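Local coordinates for protein beta-glycosidase (Bacteroides caccae, PDB 6T2R) that breaks down mucin O-glycans as an endo-acting glycoside hydrolase of family 16, probably cutting internal beta-galactoside bonds, at residues A[96-101]-A[229-234]; A[126-131]-A[144-149]; A[178-183]-A[206-211]; A[154-159]-A[201-206]. One frame throughout, in Å; residues are numbered along the deposited sequence.

Contact 1 of 4, residues A[96-101]-A[229-234]; sequences GLWTKD and YLLIDM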
# COMPACT_ATOMS: atom_id res chain seq x y z
N GLY A 96 -4.07 10.21 -3.46
CA GLY A 96 -3.08 9.13 -3.40
C GLY A 96 -1.70 9.64 -3.79
O GLY A 96 -1.62 10.58 -4.60
N LEU A 97 -0.67 9.08 -3.15
CA LEU A 97 0.74 9.32 -3.48
C LEU A 97 1.41 7.99 -3.86
O LEU A 97 1.05 6.95 -3.26
CB LEU A 97 1.46 9.93 -2.29
CG LEU A 97 1.02 11.32 -1.82
CD1 LEU A 97 1.94 11.77 -0.69
CD2 LEU A 97 1.06 12.36 -2.93
N TRP A 98 2.37 8.04 -4.78
CA TRP A 98 3.22 6.88 -5.12
C TRP A 98 4.67 7.30 -5.34
O TRP A 98 4.97 8.51 -5.51
CB TRP A 98 2.64 6.08 -6.29
CG TRP A 98 2.57 6.76 -7.62
CD1 TRP A 98 3.26 7.84 -8.08
CD2 TRP A 98 1.79 6.28 -8.73
NE1 TRP A 98 2.93 8.10 -9.38
CE2 TRP A 98 2.02 7.17 -9.81
CE3 TRP A 98 0.92 5.20 -8.91
CZ2 TRP A 98 1.43 6.99 -11.05
CZ3 TRP A 98 0.31 5.05 -10.13
CH2 TRP A 98 0.57 5.92 -11.19
N THR A 99 5.57 6.35 -5.19
CA THR A 99 7.02 6.60 -5.31
C THR A 99 7.47 6.18 -6.71
O THR A 99 8.70 6.10 -6.90
CB THR A 99 7.87 5.82 -4.30
OG1 THR A 99 7.81 4.40 -4.53
CG2 THR A 99 7.49 6.15 -2.88
N LYS A 100 6.53 5.90 -7.61
CA LYS A 100 6.85 5.49 -8.98
C LYS A 100 7.85 6.49 -9.57
O LYS A 100 7.62 7.68 -9.47
CB LYS A 100 5.61 5.45 -9.88
CG LYS A 100 5.91 4.99 -11.31
CD LYS A 100 4.75 5.16 -12.27
CE LYS A 100 3.61 4.26 -11.91
NZ LYS A 100 2.68 4.10 -13.04
N ASP A 101 8.90 5.97 -10.19
CA ASP A 101 9.93 6.73 -10.94
C ASP A 101 10.76 7.57 -9.97
O ASP A 101 11.62 8.26 -10.48
CB ASP A 101 9.30 7.60 -12.04
CG ASP A 101 8.59 6.78 -13.14
OD1 ASP A 101 9.18 5.79 -13.60
OD2 ASP A 101 7.43 7.10 -13.51
N TYR A 229 7.76 -0.07 -6.08
CA TYR A 229 7.33 1.28 -5.66
C TYR A 229 6.10 1.14 -4.75
O TYR A 229 5.35 0.13 -4.85
CB TYR A 229 7.14 2.21 -6.85
CG TYR A 229 5.88 2.06 -7.68
CD1 TYR A 229 4.78 2.86 -7.44
CD2 TYR A 229 5.82 1.20 -8.77
CE1 TYR A 229 3.64 2.79 -8.22
CE2 TYR A 229 4.69 1.12 -9.57
CZ TYR A 229 3.61 1.93 -9.30
OH TYR A 229 2.50 1.90 -10.09
N LEU A 230 5.91 2.14 -3.89
CA LEU A 230 4.92 2.15 -2.80
C LEU A 230 3.80 3.12 -3.17
O LEU A 230 4.12 4.19 -3.70
CB LEU A 230 5.61 2.65 -1.53
CG LEU A 230 4.70 2.80 -0.33
CD1 LEU A 230 3.96 1.50 0.01
CD2 LEU A 230 5.52 3.27 0.86
N LEU A 231 2.58 2.68 -3.00
CA LEU A 231 1.33 3.44 -3.21
C LEU A 231 0.63 3.50 -1.85
O LEU A 231 0.51 2.43 -1.17
CB LEU A 231 0.43 2.73 -4.23
CG LEU A 231 1.03 2.46 -5.62
CD1 LEU A 231 1.79 1.12 -5.64
CD2 LEU A 231 -0.06 2.41 -6.68
N ILE A 232 0.14 4.68 -1.53
CA ILE A 232 -0.72 4.97 -0.34
C ILE A 232 -1.86 5.85 -0.84
O ILE A 232 -1.55 6.93 -1.40
CB ILE A 232 0.05 5.68 0.79
CG1 ILE A 232 1.29 4.89 1.20
CG2 ILE A 232 -0.91 5.91 1.95
CD1 ILE A 232 2.23 5.58 2.16
N ASP A 233 -3.11 5.39 -0.76
CA ASP A 233 -4.16 6.15 -1.47
C ASP A 233 -5.52 5.79 -0.92
O ASP A 233 -5.77 4.61 -0.64
CB ASP A 233 -4.08 5.93 -2.99
CG ASP A 233 -4.43 4.51 -3.41
OD1 ASP A 233 -3.59 3.61 -3.21
OD2 ASP A 233 -5.57 4.31 -3.87
N MET A 234 -6.33 6.83 -0.74
CA MET A 234 -7.77 6.72 -0.47
C MET A 234 -8.43 6.22 -1.75
O MET A 234 -7.93 6.52 -2.88
CB MET A 234 -8.35 8.08 -0.04
CG MET A 234 -9.84 8.05 0.29
SD MET A 234 -10.31 6.78 1.46
CE MET A 234 -9.55 7.37 2.97

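Contact 2 of 4, residues A[126-131]-A[144-149]; sequences IWTLPY and VDIMER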
# COMPACT_ATOMS: atom_id res chain seq x y z
N ILE A 126 -2.63 0.49 1.19
CA ILE A 126 -1.15 0.66 1.21
C ILE A 126 -0.58 -0.55 0.48
O ILE A 126 -0.88 -1.68 0.88
CB ILE A 126 -0.63 0.75 2.66
CG1 ILE A 126 -1.29 1.90 3.42
CG2 ILE A 126 0.88 0.82 2.69
CD1 ILE A 126 -1.11 1.91 4.93
N TRP A 127 0.21 -0.35 -0.56
CA TRP A 127 0.53 -1.48 -1.44
C TRP A 127 1.70 -1.16 -2.33
O TRP A 127 2.07 0.04 -2.43
CB TRP A 127 -0.73 -1.87 -2.21
CG TRP A 127 -1.37 -0.84 -3.08
CD1 TRP A 127 -1.91 0.37 -2.73
CD2 TRP A 127 -1.71 -1.03 -4.47
NE1 TRP A 127 -2.51 0.96 -3.82
CE2 TRP A 127 -2.39 0.13 -4.90
CE3 TRP A 127 -1.46 -2.06 -5.39
CZ2 TRP A 127 -2.84 0.28 -6.20
CZ3 TRP A 127 -1.91 -1.91 -6.69
CH2 TRP A 127 -2.59 -0.75 -7.07
N THR A 128 2.27 -2.20 -2.92
CA THR A 128 3.44 -2.09 -3.81
C THR A 128 3.22 -2.86 -5.11
O THR A 128 2.51 -3.87 -5.13
CB THR A 128 4.73 -2.54 -3.12
OG1 THR A 128 4.75 -3.97 -3.10
CG2 THR A 128 4.88 -1.91 -1.75
N LEU A 129 3.85 -2.32 -6.14
CA LEU A 129 3.90 -2.78 -7.55
C LEU A 129 5.36 -2.77 -7.98
O LEU A 129 6.17 -2.12 -7.33
CB LEU A 129 3.04 -1.84 -8.40
CG LEU A 129 1.53 -2.02 -8.22
CD1 LEU A 129 0.79 -1.05 -9.10
CD2 LEU A 129 1.11 -3.46 -8.51
N PRO A 130 5.73 -3.50 -9.04
CA PRO A 130 7.10 -3.45 -9.57
C PRO A 130 7.50 -2.03 -9.97
O PRO A 130 6.74 -1.35 -10.66
CB PRO A 130 7.08 -4.40 -10.77
CG PRO A 130 5.89 -5.31 -10.48
CD PRO A 130 4.88 -4.43 -9.78
N TYR A 131 8.68 -1.62 -9.49
CA TYR A 131 9.32 -0.32 -9.78
C TYR A 131 9.57 -0.22 -11.28
O TYR A 131 9.33 0.84 -11.86
CB TYR A 131 10.65 -0.16 -9.03
CG TYR A 131 11.21 1.23 -9.19
CD1 TYR A 131 10.73 2.28 -8.42
CD2 TYR A 131 12.13 1.49 -10.19
CE1 TYR A 131 11.19 3.57 -8.62
CE2 TYR A 131 12.64 2.76 -10.37
CZ TYR A 131 12.15 3.80 -9.59
OH TYR A 131 12.63 5.06 -9.84
N VAL A 144 1.53 -6.55 -4.04
CA VAL A 144 1.59 -6.78 -2.59
C VAL A 144 0.71 -5.73 -1.91
O VAL A 144 1.04 -4.55 -1.95
CB VAL A 144 3.03 -6.73 -2.08
CG1 VAL A 144 3.11 -6.91 -0.57
CG2 VAL A 144 3.89 -7.76 -2.80
N ASP A 145 -0.38 -6.17 -1.32
CA ASP A 145 -1.33 -5.30 -0.58
C ASP A 145 -0.92 -5.34 0.89
O ASP A 145 -1.19 -6.34 1.55
CB ASP A 145 -2.75 -5.79 -0.87
CG ASP A 145 -3.09 -5.70 -2.36
OD1 ASP A 145 -2.43 -4.91 -3.06
OD2 ASP A 145 -3.99 -6.42 -2.80
N ILE A 146 -0.26 -4.31 1.37
CA ILE A 146 0.15 -4.21 2.81
C ILE A 146 -1.07 -3.87 3.67
O ILE A 146 -1.14 -4.33 4.82
CB ILE A 146 1.29 -3.20 2.96
CG1 ILE A 146 2.43 -3.53 2.00
CG2 ILE A 146 1.73 -3.12 4.41
CD1 ILE A 146 3.55 -2.50 1.88
N MET A 147 -2.05 -3.13 3.13
CA MET A 147 -3.30 -2.80 3.87
C MET A 147 -4.43 -2.48 2.89
O MET A 147 -4.23 -1.68 1.97
CB MET A 147 -3.03 -1.59 4.78
CG MET A 147 -4.10 -1.29 5.81
SD MET A 147 -5.57 -0.51 5.13
CE MET A 147 -4.89 1.08 4.62
N GLU A 148 -5.60 -3.08 3.12
CA GLU A 148 -6.91 -2.67 2.57
C GLU A 148 -7.92 -2.69 3.71
O GLU A 148 -7.92 -3.67 4.43
CB GLU A 148 -7.24 -3.65 1.46
CG GLU A 148 -6.13 -3.67 0.43
CD GLU A 148 -6.58 -4.19 -0.89
OE1 GLU A 148 -6.38 -5.42 -1.12
OE2 GLU A 148 -7.14 -3.38 -1.66
N ARG A 149 -8.63 -1.59 3.94
CA ARG A 149 -9.69 -1.52 4.98
C ARG A 149 -11.01 -1.07 4.32
O ARG A 149 -11.13 0.08 3.84
CB ARG A 149 -9.25 -0.64 6.15
CG ARG A 149 -9.93 -0.99 7.47
CD ARG A 149 -11.43 -0.73 7.50
NE ARG A 149 -11.60 0.70 7.53
CZ ARG A 149 -11.73 1.42 8.65
NH1 ARG A 149 -11.83 0.84 9.83
NH2 ARG A 149 -11.76 2.74 8.57

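Contact 3 of 4, residues A[178-183]-A[206-211]; sequences NTIPIN and KRNFVY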
# COMPACT_ATOMS: atom_id res chain seq x y z
N ASN A 178 -5.13 -12.90 3.95
CA ASN A 178 -5.72 -13.15 5.28
C ASN A 178 -6.09 -11.82 5.92
O ASN A 178 -5.38 -10.83 5.72
CB ASN A 178 -4.76 -13.97 6.15
CG ASN A 178 -5.47 -14.71 7.26
OD1 ASN A 178 -6.48 -15.31 7.00
ND2 ASN A 178 -4.95 -14.67 8.48
N THR A 179 -7.13 -11.82 6.74
CA THR A 179 -7.56 -10.67 7.56
C THR A 179 -7.00 -10.80 8.97
O THR A 179 -6.64 -11.89 9.39
CB THR A 179 -9.08 -10.54 7.63
OG1 THR A 179 -9.51 -11.69 8.34
CG2 THR A 179 -9.74 -10.44 6.28
N ILE A 180 -6.83 -9.66 9.61
CA ILE A 180 -6.38 -9.53 11.01
C ILE A 180 -7.09 -8.31 11.59
O ILE A 180 -7.37 -7.34 10.89
CB ILE A 180 -4.84 -9.48 11.07
CG1 ILE A 180 -4.34 -9.47 12.51
CG2 ILE A 180 -4.28 -8.31 10.27
CD1 ILE A 180 -2.97 -10.04 12.68
N PRO A 181 -7.52 -8.37 12.87
CA PRO A 181 -8.18 -7.24 13.50
C PRO A 181 -7.20 -6.08 13.67
O PRO A 181 -6.00 -6.35 13.83
CB PRO A 181 -8.66 -7.75 14.88
CG PRO A 181 -8.57 -9.27 14.78
CD PRO A 181 -7.49 -9.55 13.75
N ILE A 182 -7.77 -4.87 13.70
CA ILE A 182 -7.05 -3.61 14.03
C ILE A 182 -7.78 -2.88 15.17
O ILE A 182 -8.92 -3.22 15.48
CB ILE A 182 -6.93 -2.73 12.77
CG1 ILE A 182 -8.29 -2.29 12.25
CG2 ILE A 182 -6.12 -3.44 11.68
CD1 ILE A 182 -8.21 -1.12 11.32
N ASN A 183 -7.12 -1.87 15.74
CA ASN A 183 -7.75 -0.85 16.60
C ASN A 183 -8.25 0.23 15.65
O ASN A 183 -7.47 1.08 15.26
CB ASN A 183 -6.77 -0.32 17.64
CG ASN A 183 -6.16 -1.44 18.45
OD1 ASN A 183 -4.95 -1.63 18.45
ND2 ASN A 183 -7.01 -2.24 19.07
N LYS A 206 2.44 -8.03 15.12
CA LYS A 206 1.78 -9.34 15.08
C LYS A 206 1.83 -9.90 13.65
O LYS A 206 1.48 -9.19 12.70
CB LYS A 206 0.36 -9.18 15.62
CG LYS A 206 -0.49 -10.45 15.71
CD LYS A 206 -0.39 -11.25 17.01
CE LYS A 206 0.21 -12.64 16.84
NZ LYS A 206 0.70 -13.20 18.12
N ARG A 207 2.26 -11.15 13.49
CA ARG A 207 2.28 -11.85 12.19
C ARG A 207 0.83 -12.15 11.80
O ARG A 207 0.14 -12.78 12.60
CB ARG A 207 3.09 -13.15 12.25
CG ARG A 207 2.90 -14.04 11.03
CD ARG A 207 3.97 -15.11 10.78
NE ARG A 207 4.57 -15.67 11.98
CZ ARG A 207 3.98 -16.52 12.81
NH1 ARG A 207 2.74 -16.93 12.57
NH2 ARG A 207 4.63 -16.95 13.88
N ASN A 208 0.42 -11.73 10.61
CA ASN A 208 -0.89 -12.03 9.99
C ASN A 208 -0.74 -13.38 9.29
O ASN A 208 -1.42 -14.32 9.65
CB ASN A 208 -1.36 -10.93 9.03
CG ASN A 208 -2.74 -11.20 8.45
OD1 ASN A 208 -3.30 -12.25 8.70
ND2 ASN A 208 -3.28 -10.30 7.63
N PHE A 209 0.10 -13.45 8.27
CA PHE A 209 0.26 -14.69 7.49
C PHE A 209 1.54 -14.58 6.68
O PHE A 209 2.11 -13.46 6.63
CB PHE A 209 -0.94 -14.96 6.59
CG PHE A 209 -0.94 -14.27 5.25
CD1 PHE A 209 -1.26 -12.93 5.15
CD2 PHE A 209 -0.76 -14.99 4.09
CE1 PHE A 209 -1.33 -12.32 3.91
CE2 PHE A 209 -0.82 -14.38 2.84
CZ PHE A 209 -1.10 -13.04 2.76
N VAL A 210 1.95 -15.74 6.16
CA VAL A 210 3.18 -15.93 5.35
C VAL A 210 2.70 -16.29 3.94
O VAL A 210 1.83 -17.13 3.82
CB VAL A 210 4.10 -17.02 5.95
CG1 VAL A 210 5.35 -17.28 5.10
CG2 VAL A 210 4.52 -16.71 7.38
N TYR A 211 3.21 -15.64 2.90
CA TYR A 211 3.02 -16.14 1.52
C TYR A 211 4.32 -16.80 1.11
O TYR A 211 5.32 -16.11 0.94
CB TYR A 211 2.61 -15.06 0.52
CG TYR A 211 2.12 -15.70 -0.75
CD1 TYR A 211 0.87 -16.29 -0.80
CD2 TYR A 211 2.94 -15.80 -1.87
CE1 TYR A 211 0.42 -16.91 -1.95
CE2 TYR A 211 2.51 -16.43 -3.03
CZ TYR A 211 1.24 -16.98 -3.07
OH TYR A 211 0.76 -17.60 -4.20

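Contact 4 of 4, residues A[154-159]-A[201-206]; sequences SIVYQT and FHVNGK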
# COMPACT_ATOMS: atom_id res chain seq x y z
N SER A 154 -13.43 -3.47 11.45
CA SER A 154 -12.38 -3.49 12.50
C SER A 154 -11.31 -4.53 12.13
O SER A 154 -10.56 -4.99 13.03
CB SER A 154 -13.02 -3.82 13.81
OG SER A 154 -13.49 -5.16 13.76
N ILE A 155 -11.25 -4.92 10.85
CA ILE A 155 -10.17 -5.81 10.33
C ILE A 155 -9.60 -5.18 9.06
O ILE A 155 -10.31 -4.37 8.45
CB ILE A 155 -10.72 -7.20 10.01
CG1 ILE A 155 -11.85 -7.07 8.98
CG2 ILE A 155 -11.10 -7.93 11.30
CD1 ILE A 155 -12.17 -8.33 8.20
N VAL A 156 -8.40 -5.59 8.67
CA VAL A 156 -7.81 -5.22 7.36
C VAL A 156 -7.46 -6.51 6.64
O VAL A 156 -7.23 -7.54 7.32
CB VAL A 156 -6.58 -4.31 7.47
CG1 VAL A 156 -6.90 -2.98 8.14
CG2 VAL A 156 -5.43 -5.02 8.16
N TYR A 157 -7.40 -6.43 5.32
CA TYR A 157 -6.90 -7.49 4.42
C TYR A 157 -5.43 -7.19 4.14
O TYR A 157 -5.07 -6.03 3.81
CB TYR A 157 -7.73 -7.53 3.14
CG TYR A 157 -9.18 -7.89 3.35
CD1 TYR A 157 -10.07 -7.00 3.92
CD2 TYR A 157 -9.67 -9.11 2.93
CE1 TYR A 157 -11.41 -7.32 4.11
CE2 TYR A 157 -11.01 -9.44 3.09
CZ TYR A 157 -11.88 -8.54 3.68
OH TYR A 157 -13.19 -8.86 3.85
N GLN A 158 -4.61 -8.22 4.21
CA GLN A 158 -3.28 -8.24 3.57
C GLN A 158 -3.30 -9.35 2.51
O GLN A 158 -3.87 -10.45 2.80
CB GLN A 158 -2.23 -8.37 4.67
CG GLN A 158 -2.26 -7.20 5.67
CD GLN A 158 -1.15 -7.28 6.68
OE1 GLN A 158 -1.15 -8.19 7.53
NE2 GLN A 158 -0.18 -6.37 6.59
N THR A 159 -2.76 -9.10 1.31
CA THR A 159 -2.97 -9.96 0.12
C THR A 159 -1.82 -9.83 -0.87
O THR A 159 -1.14 -8.81 -0.85
CB THR A 159 -4.24 -9.57 -0.64
OG1 THR A 159 -5.25 -9.20 0.29
CG2 THR A 159 -4.77 -10.72 -1.47
N PHE A 201 3.58 -10.82 6.47
CA PHE A 201 2.70 -9.65 6.72
C PHE A 201 2.49 -9.48 8.22
O PHE A 201 2.27 -10.47 8.90
CB PHE A 201 1.37 -9.84 6.01
CG PHE A 201 1.47 -9.75 4.50
CD1 PHE A 201 1.38 -8.53 3.84
CD2 PHE A 201 1.66 -10.89 3.75
CE1 PHE A 201 1.49 -8.46 2.45
CE2 PHE A 201 1.76 -10.82 2.37
CZ PHE A 201 1.65 -9.62 1.72
N HIS A 202 2.57 -8.24 8.69
CA HIS A 202 2.43 -7.87 10.11
C HIS A 202 1.46 -6.70 10.18
O HIS A 202 1.45 -5.88 9.25
CB HIS A 202 3.77 -7.49 10.75
CG HIS A 202 4.76 -8.60 10.80
ND1 HIS A 202 5.76 -8.74 9.86
CD2 HIS A 202 4.88 -9.64 11.66
CE1 HIS A 202 6.48 -9.81 10.16
NE2 HIS A 202 5.95 -10.40 11.26
N VAL A 203 0.65 -6.70 11.23
CA VAL A 203 -0.07 -5.51 11.76
C VAL A 203 0.37 -5.34 13.22
O VAL A 203 0.31 -6.34 13.97
CB VAL A 203 -1.59 -5.71 11.60
CG1 VAL A 203 -2.35 -4.59 12.23
CG2 VAL A 203 -1.98 -5.86 10.14
N ASN A 204 0.85 -4.14 13.58
CA ASN A 204 1.44 -3.79 14.90
C ASN A 204 2.46 -4.85 15.34
O ASN A 204 2.47 -5.16 16.50
CB ASN A 204 0.31 -3.61 15.93
CG ASN A 204 -0.68 -2.58 15.44
OD1 ASN A 204 -0.27 -1.57 14.88
ND2 ASN A 204 -1.97 -2.82 15.59
N GLY A 205 3.26 -5.44 14.46
CA GLY A 205 4.28 -6.40 14.91
C GLY A 205 3.75 -7.82 15.15
O GLY A 205 4.57 -8.72 15.25
N LYS A 206 2.44 -8.03 15.12
CA LYS A 206 1.78 -9.34 15.08
C LYS A 206 1.83 -9.90 13.65
O LYS A 206 1.48 -9.19 12.70
CB LYS A 206 0.36 -9.18 15.62
CG LYS A 206 -0.49 -10.45 15.71
CD LYS A 206 -0.39 -11.25 17.01
CE LYS A 206 0.21 -12.64 16.84
NZ LYS A 206 0.70 -13.20 18.12

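Contact 1 of 4, residues A[96-101]-A[229-234]
Y229 leans its ring edge toward the indole face of W98, and K100 fills the angle between the two. The pair is an offset edge-to-face stack, with Y229 and six-membered W98 ring centroids 5.6 Å apart and planes at 87°. CG lies between the backbone N and the carbonyl carbon in both residues (chi1 65° in W98, 77° in Y229), and the rings rise side by side from the sheet face that also carries L231 and D233. K100 lies alongside Y229: its CB sits 3.8 Å from the Y229 ring centroid in a CH-pi contact, while CE passes over the W98 face near the rim and comes within 3.2 Å of Y229 OH. T99 takes over where strand 92-98 ends. Its backbone N donates to L230 O at 3.0 Å, and its OG1 accepts L230 N at 3.0 Å in a nearly straight bond; OG1 also bonds to R103 O. Further back the antiparallel ladder is regular, with L97 and I232 exchanging N-H...O bonds, and the CA of G96 packs 3.4 Å from D233 CB. On the opposite face L97 and I232 point to the hydrophobic interior, near L75 and L77. A threonine hydroxyl thus carries the strand pairing one step past the last bridge, while the lysine contributes here mainly through its aliphatic carbons, packed against two aromatic rings.

Contact 2 of 4, residues A[126-131]-A[144-149]
I126 stands opposite both I146 and M147, forming the classic beta bulge in the EVDIME sequence that matches the ExDxxE signature of bulged family 16 hydrolases. I126 O receives M147 N at 2.9 Å on a lone pair and a weaker, bent bond from I146 N, while I126 N donates to M147 O at 2.8 Å. From its base outward, the I126 side chain is met by the bulge: CB faces M147 CB at 4.0 Å, CG2 turns to I146 CB, CG1 meets M147 CE at 3.9 Å, and CD1 rests against both M147 CB and M147 CE. Bends at chi2 and chi3 fold the methionine back, bringing its methyl to the isoleucine. Y190 and V112 pack on I126 from the other sheet. Beyond the bulge, T128 and V144 form a regular hydrogen-bonded pair, and T128 OG1 lies against V144 CB while bonding to Q228. The other face carries W127 and D145, side by side with ring and carboxylate planes 72° apart. W127 NE1 is held by D233. In relatives the acids of this signature perform catalysis, and the bulge is consistent with keeping D145 and E148 on one face of the strand despite the two residues between them. D145 OD1 lies 3.6 Å from W127 CB.

Contact 3 of 4, residues A[178-183]-A[206-211]
Two strands from opposite sheets of the family 16 beta-sandwich, 178-181 and 206-211, meet through the side chains of N178, I180, N208 and F209. They run antiparallel (178°) but 6.9 Å apart, and the bonds across the gap all involve the side-chain amide of N208, which uses both its ends. Its ND2 donates to N178 O at 2.9 Å, reaching the carbonyl from above its plane, and its OD1 accepts N178 ND2, also at 2.9 Å, nearly in line with the N208 side-chain C=O. The two amide planes are turned 41° from each other. CG of N208 is anti to the backbone N (chi1 -177°), which sends the amide across to strand 177-181; ND2 finds a second acceptor in Q158 OE1 of the neighbouring strand 155-161. I180 slides past N208 in the opposite direction: its CG2 lies 3.5 Å from N208 ND2, while I180 CD1 meets K206 CG at 3.9 Å. On the other flank, N178 CB touches F209 CD1 at 3.8 Å, and the N178 backbone N sits over one face of the F209 ring, toward its rim. That ring also lies nearly parallel to F201. Interlocked asparagines beside an isoleucine and a phenylalanine thus close one margin of the interface between facing sheets, as befits the jelly-roll sandwich of this family.

Contact 4 of 4, residues A[154-159]-A[201-206]
Q158 NE2 is gripped by backbone carbonyls: H202 O at 3.2 Å, I146 O and, weakly, G191 O, which must share its two hydrogens. The H202 bond is moderately bent, and the donor stands well above the carbonyl plane, not on a lone pair. At the other end of the amide, OE1 accepts N208 ND2, so both polar atoms of this buried glutamine are satisfied and its rotation is probably fixed. The chain gets there by leaving beside the backbone N (chi1 -61°) and then running extended, straight across from strand 155-159 toward strand 201-203. Carbon flanks the amide as well. OE1 lies 3.4 Å from F201 CB and 3.6 Å from V203 CG2. F201 slides past Q158 in the opposite direction, its CD1 3.7 Å from Q158 CB and its ring plane 67° from the amide; the far end of the ring, CZ, comes to 3.9 Å from T159 O. V156 adds a methyl contact, CG2 to V203 CG2 at 4.1 Å, on the side of Q158 nearer the turn. V144 and V192 also pack on F201, and Y190 touches V156 and V203. After V203 the chain reverses in a type I' turn to K206, closed by V203 N to K206 O and K206 N to V203 O bonds; N204 fastens it to V189 and N188. The strand axes stay 8.6 Å apart and antiparallel at 162°, with no backbone bond between them: side chains fill the space between two facing sheets, as in a beta-sandwich, here with the Q158 amide reaching across the layers.

In the fold
Contacts 1 and 2 are neighbours in one sheet, their centres 9 Å apart, because strands 228-233 and 125-130 pair directly through L231 N to W127 O and Y229 N to L129 O. From there strand 143-145 leads on to 155-161 and 177-181. Contacts 3 and 4, their centres only 4 Å apart and sharing K206, instead join these last strands to the facing hairpin 198-203 and 206-212; along the chain their segments alternate. The centres of contacts 2 and 4 are about 12 Å apart, those of contacts 1 and 3 about 22 Å. Contacts 2 to 4 all lie, along the chain, between the two segments of contact 1, so strands distant in sequence assemble into the two-layered scaffold that carries the bulged signature strand.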